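Local structure of alcohol oxidase (6F74) at residues R321-E326 / G365-G370. The protein is a VAO-type flavoprotein that binds FAD and probably oxidises an alcohol substrate with molecular oxygen as electron acceptor. Residues are numbered along the deposited sequence; the frame is centred on the assembly and turned at random.
Sequences RNETAE and GDAHSG
E323 reaches across to the loop at A367, H368 and S369, and its carboxylate accepts hydrogen bonds from the backbone of H368 and the hydroxyl of S369. The bond from CA to CB already points toward the 365-370 loop. From there the chain runs out almost straight: CG stands roughly anti to the backbone N (chi1 -153°) and CD continues the extended line, carrying the carboxylate to the backbone of the 365-370 loop; the CA atoms of E323 and A367 are 7.0 Å apart. On the way, CG passes 3.8 Å from S369 OG. At the tip the two oxygens divide the work. OE1 accepts the backbone N-H of H368 at 2.9 Å from its N, on the syn side and 24° out of the carboxylate plane; it also lies 3.6 Å from A367 CA, with the methyl of A367 close by. OE2 takes the hydroxyl of S369, whose OG sits 2.9 Å away, well above the plane of the carboxylate. S369 OG lies between its own backbone N and carbonyl carbon (chi1 65°), which turns the hydroxyl up to the acid. The same OE2 rests against the H368 backbone, 3.1 Å from the carbonyl O of H368, a pair of acceptors with no bond between them. A main-chain N-H and a side-chain hydroxyl thus hold the carboxylate, one at each oxygen, while the H368 imidazole leads away from E323. S369 OG has a second, weak partner in N327 ND2. Plain structural packing far from the FAD, this clasp joins two loops, 311-320 to 328-346 and 349-356 to 370-378, where strand 311-320 ends beside the start of its antiparallel neighbour 370-378 within the seven-stranded sheet, and A367 and S369 also pack on P320.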
loop_
_atom_site.group_PDB
_atom_site.type_symbol
_atom_site.label_atom_id
_atom_site.label_comp_id
_atom_site.label_asym_id
_atom_site.label_seq_id
_atom_site.Cartn_x
_atom_site.Cartn_y
_atom_site.Cartn_z
ATOM N N ARG A 321 -8.832 -33.027 3.475
ATOM C CA ARG A 321 -9.426 -34.112 4.251
ATOM C C ARG A 321 -8.359 -34.744 5.093
ATOM O O ARG A 321 -8.642 -35.208 6.169
ATOM C CB ARG A 321 -10.053 -35.185 3.350
ATOM C CG ARG A 321 -11.270 -34.688 2.609
ATOM C CD ARG A 321 -12.088 -35.842 2.054
ATOM N NE ARG A 321 -13.068 -35.253 1.148
ATOM C CZ ARG A 321 -14.299 -34.848 1.472
ATOM N NH1 ARG A 321 -14.778 -34.993 2.716
ATOM N NH2 ARG A 321 -15.077 -34.305 0.537
ATOM N N ASN A 322 -7.136 -34.825 4.564
ATOM C CA ASN A 322 -5.995 -35.544 5.156
ATOM C C ASN A 322 -4.857 -34.542 5.314
ATOM O O ASN A 322 -4.100 -34.258 4.389
ATOM C CB ASN A 322 -5.684 -36.660 4.173
ATOM C CG ASN A 322 -4.457 -37.513 4.509
ATOM O OD1 ASN A 322 -4.328 -38.047 5.609
ATOM N ND2 ASN A 322 -3.610 -37.739 3.494
ATOM N N GLU A 323 -4.777 -33.949 6.489
ATOM C CA GLU A 323 -3.848 -32.885 6.710
ATOM C C GLU A 323 -2.456 -33.504 6.997
ATOM O O GLU A 323 -2.342 -34.418 7.797
ATOM C CB GLU A 323 -4.270 -31.955 7.838
ATOM C CG GLU A 323 -3.683 -30.603 7.609
ATOM C CD GLU A 323 -4.106 -29.526 8.595
ATOM O OE1 GLU A 323 -4.907 -29.755 9.529
ATOM O OE2 GLU A 323 -3.570 -28.449 8.400
ATOM N N THR A 324 -1.430 -33.008 6.300
ATOM C CA THR A 324 -0.053 -33.422 6.450
ATOM C C THR A 324 0.803 -32.151 6.297
ATOM O O THR A 324 0.316 -31.094 5.808
ATOM C CB THR A 324 0.393 -34.448 5.389
ATOM O OG1 THR A 324 0.267 -33.886 4.076
ATOM C CG2 THR A 324 -0.443 -35.687 5.429
ATOM N N ALA A 325 2.074 -32.264 6.698
ATOM C CA ALA A 325 3.046 -31.178 6.555
ATOM C C ALA A 325 3.272 -30.823 5.086
ATOM O O ALA A 325 3.362 -29.661 4.746
ATOM C CB ALA A 325 4.365 -31.592 7.205
ATOM N N GLU A 326 3.337 -31.830 4.219
ATOM C CA GLU A 326 3.475 -31.604 2.772
ATOM C C GLU A 326 2.204 -30.956 2.142
ATOM O O GLU A 326 2.327 -30.110 1.257
ATOM C CB GLU A 326 3.780 -32.921 2.069
ATOM C CG GLU A 326 4.081 -32.781 0.576
ATOM C CD GLU A 326 4.508 -34.059 -0.087
ATOM O OE1 GLU A 326 5.072 -34.958 0.627
ATOM O OE2 GLU A 326 4.420 -34.131 -1.336
ATOM N N GLY A 365 -12.393 -24.446 8.576
ATOM C CA GLY A 365 -13.158 -25.331 9.433
ATOM C C GLY A 365 -12.234 -25.848 10.496
ATOM O O GLY A 365 -11.643 -25.080 11.268
ATOM N N ASP A 366 -12.057 -27.154 10.468
ATOM C CA ASP A 366 -11.282 -27.891 11.460
ATOM C C ASP A 366 -9.804 -28.052 11.142
ATOM O O ASP A 366 -9.001 -28.449 11.997
ATOM C CB ASP A 366 -11.909 -29.269 11.625
ATOM C CG ASP A 366 -11.744 -29.774 13.023
ATOM O OD1 ASP A 366 -11.410 -28.961 13.924
ATOM O OD2 ASP A 366 -11.919 -30.990 13.254
ATOM N N ALA A 367 -9.419 -27.733 9.910
ATOM C CA ALA A 367 -8.064 -27.967 9.409
ATOM C C ALA A 367 -7.174 -26.768 9.704
ATOM O O ALA A 367 -7.595 -25.611 9.565
ATOM C CB ALA A 367 -8.108 -28.225 7.912
ATOM N N HIS A 368 -5.933 -27.052 10.102
ATOM C CA HIS A 368 -4.932 -25.996 10.363
ATOM C C HIS A 368 -4.190 -25.612 9.069
ATOM O O HIS A 368 -2.955 -25.439 9.055
ATOM C CB HIS A 368 -3.923 -26.454 11.444
ATOM C CG HIS A 368 -4.519 -26.671 12.805
ATOM N ND1 HIS A 368 -5.807 -27.128 12.997
ATOM C CD2 HIS A 368 -4.003 -26.496 14.045
ATOM C CE1 HIS A 368 -6.062 -27.219 14.291
ATOM N NE2 HIS A 368 -5.000 -26.800 14.949
ATOM N N SER A 369 -4.947 -25.465 7.985
ATOM C CA SER A 369 -4.405 -25.078 6.678
ATOM C C SER A 369 -5.585 -24.890 5.712
ATOM O O SER A 369 -6.736 -25.203 6.041
ATOM C CB SER A 369 -3.470 -26.157 6.109
ATOM O OG SER A 369 -4.187 -27.325 5.846
ATOM N N GLY A 370 -5.287 -24.394 4.526
ATOM C CA GLY A 370 -6.294 -24.269 3.494
ATOM C C GLY A 370 -6.219 -22.999 2.690
ATOM O O GLY A 370 -5.251 -22.248 2.765
#